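Local coordinates for putative lipoprotein GNA1162 (Neisseria meningitidis, PDB 4HRV) that is of unknown function but, as a lipoprotein of the GNA1162-like family, is probably anchored to a membrane by its lipid, at residues 22-27 against 89-94. The protein carries 3 engineered substitutions. Residues are numbered along the deposited sequence; the frame is centred on the assembly and turned at random.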
loop_
_atom_site.group_PDB
_atom_site.type_symbol
_atom_site.label_atom_id
_atom_site.label_comp_id
_atom_site.label_asym_id
_atom_site.label_seq_id
_atom_site.Cartn_x
_atom_site.Cartn_y
_atom_site.Cartn_z
ATOM N N LEU B 22 -8.189 16.280 1.530
ATOM C CA LEU B 22 -7.540 17.361 2.249
ATOM C C LEU B 22 -6.037 17.167 2.168
ATOM O O LEU B 22 -5.532 16.047 2.298
ATOM C CB LEU B 22 -7.937 17.327 3.719
ATOM C CG LEU B 22 -8.902 18.351 4.292
ATOM C CD1 LEU B 22 -8.791 18.300 5.809
ATOM C CD2 LEU B 22 -8.609 19.758 3.748
ATOM N N ASN B 23 -5.313 18.256 1.963
ATOM C CA ASN B 23 -3.861 18.184 1.941
ATOM C C ASN B 23 -3.313 18.819 3.206
ATOM O O ASN B 23 -3.411 20.030 3.387
ATOM C CB ASN B 23 -3.313 18.899 0.702
ATOM C CG ASN B 23 -1.823 18.644 0.476
ATOM O OD1 ASN B 23 -1.143 18.018 1.294
ATOM N ND2 ASN B 23 -1.312 19.141 -0.643
ATOM N N GLU B 24 -2.760 18.000 4.093
ATOM C CA GLU B 24 -2.154 18.514 5.313
ATOM C C GLU B 24 -0.644 18.353 5.290
ATOM O O GLU B 24 -0.011 18.189 6.331
ATOM C CB GLU B 24 -2.758 17.842 6.543
ATOM C CG GLU B 24 -4.255 17.998 6.606
ATOM C CD GLU B 24 -4.817 17.850 8.004
ATOM O OE1 GLU B 24 -4.176 17.173 8.835
ATOM O OE2 GLU B 24 -5.906 18.418 8.268
ATOM N N SER B 25 -0.075 18.394 4.088
ATOM C CA SER B 25 1.373 18.366 3.919
ATOM C C SER B 25 1.860 19.685 3.324
ATOM O O SER B 25 1.093 20.404 2.692
ATOM C CB SER B 25 1.779 17.226 2.991
ATOM O OG SER B 25 1.609 17.604 1.638
ATOM N N PRO B 26 3.151 19.993 3.507
ATOM C CA PRO B 26 3.751 21.210 2.952
ATOM C C PRO B 26 3.746 21.225 1.425
ATOM O O PRO B 26 3.830 22.308 0.833
ATOM C CB PRO B 26 5.191 21.160 3.475
ATOM C CG PRO B 26 5.442 19.722 3.793
ATOM C CD PRO B 26 4.121 19.201 4.281
ATOM N N ASP B 27 3.645 20.051 0.804
ATOM C CA ASP B 27 3.719 19.930 -0.653
ATOM C C ASP B 27 2.347 20.079 -1.305
ATOM O O ASP B 27 1.411 19.340 -0.987
ATOM C CB ASP B 27 4.352 18.587 -1.052
ATOM C CG ASP B 27 4.878 18.580 -2.485
ATOM O OD1 ASP B 27 4.186 19.101 -3.388
ATOM O OD2 ASP B 27 5.994 18.049 -2.708
ATOM N N TYR B 89 -13.803 10.429 3.081
ATOM C CA TYR B 89 -12.904 11.545 3.348
ATOM C C TYR B 89 -11.455 11.052 3.400
ATOM O O TYR B 89 -11.110 10.197 4.220
ATOM C CB TYR B 89 -13.231 12.199 4.688
ATOM C CG TYR B 89 -14.612 12.820 4.762
ATOM C CD1 TYR B 89 -15.649 12.187 5.439
ATOM C CD2 TYR B 89 -14.879 14.053 4.153
ATOM C CE1 TYR B 89 -16.927 12.774 5.510
ATOM C CE2 TYR B 89 -16.152 14.629 4.215
ATOM C CZ TYR B 89 -17.158 13.993 4.901
ATOM O OH TYR B 89 -18.417 14.558 4.951
ATOM N N ILE B 90 -10.610 11.615 2.551
ATOM C CA ILE B 90 -9.184 11.269 2.575
ATOM C C ILE B 90 -8.362 12.484 2.967
ATOM O O ILE B 90 -8.621 13.583 2.492
ATOM C CB ILE B 90 -8.725 10.799 1.205
ATOM C CG1 ILE B 90 -9.542 9.571 0.775
ATOM C CG2 ILE B 90 -7.217 10.505 1.210
ATOM C CD1 ILE B 90 -9.376 9.227 -0.679
ATOM N N THR B 91 -7.376 12.276 3.832
ATOM C CA THR B 91 -6.423 13.309 4.208
ATOM C C THR B 91 -4.980 12.813 4.025
ATOM O O THR B 91 -4.598 11.770 4.555
ATOM C CB THR B 91 -6.630 13.747 5.671
ATOM O OG1 THR B 91 -7.949 14.266 5.822
ATOM C CG2 THR B 91 -5.619 14.817 6.078
ATOM N N VAL B 92 -4.203 13.556 3.245
ATOM C CA VAL B 92 -2.773 13.302 3.120
ATOM C C VAL B 92 -2.055 14.046 4.242
ATOM O O VAL B 92 -2.114 15.280 4.319
ATOM C CB VAL B 92 -2.230 13.778 1.763
ATOM C CG1 VAL B 92 -0.680 13.703 1.741
ATOM C CG2 VAL B 92 -2.824 12.948 0.642
ATOM N N THR B 93 -1.394 13.293 5.117
ATOM C CA THR B 93 -0.754 13.865 6.296
ATOM C C THR B 93 0.749 14.018 6.101
ATOM O O THR B 93 1.401 14.806 6.792
ATOM C CB THR B 93 -1.022 12.998 7.536
ATOM O OG1 THR B 93 -0.486 11.680 7.328
ATOM C CG2 THR B 93 -2.512 12.897 7.780
ATOM N N GLU B 94 1.302 13.263 5.160
ATOM C CA GLU B 94 2.709 13.417 4.823
ATOM C C GLU B 94 2.962 13.267 3.322
ATOM O O GLU B 94 2.354 12.443 2.656
ATOM C CB GLU B 94 3.558 12.420 5.617
ATOM C CG GLU B 94 5.036 12.702 5.543
ATOM C CD GLU B 94 5.823 11.983 6.622
ATOM O OE1 GLU B 94 6.852 12.535 7.076
ATOM O OE2 GLU B 94 5.407 10.869 7.014
#
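Leu22 and Thr91 are neighbours on one face of a mixed sheet, at the end of strand 15-23 where it runs parallel to strand 86-99. Their side chains project alongside each other, and CB of Leu22 rests 3.7 Å from OG1 of Thr91, while helix 67-72 packs on the leucine through Ala67, Ala68 and His71. Thr91 spreads its two branches: OG1 lies against CB and CD1 of Leu22, and CG2, anti to the backbone N, reaches across to Glu24, just past the strand end. There the side chain of Glu24 passes slantwise by the methyl, with CG of Glu24 3.5 Å from CG2 of Thr91 and the carboxylate carbon CD also against it. The backbone bonds follow the parallel-strand pattern, in which Leu22 bonds to the residues on both sides of Thr91. Leu22 N donates to Ile90 O (2.9 Å), and Val92 N to Leu22 O. Glu24 N adds a bond to Val92 O at 2.8 Å. On the other face sit Asn23 and Val92, both touching Thr31. Past Asn23 the chain leaves the strand through an Asx turn. Asn23 CG is anti to the backbone N (chi1 -169°), and OD1 accepts two bonds from Ser25: OG comes in the carbonyl plane on a lone pair, N from above that plane. The amide's other end is held too, ND2 of Asn23 donating to Asp27 O at 2.8 Å, with the acceptor close to the amide plane.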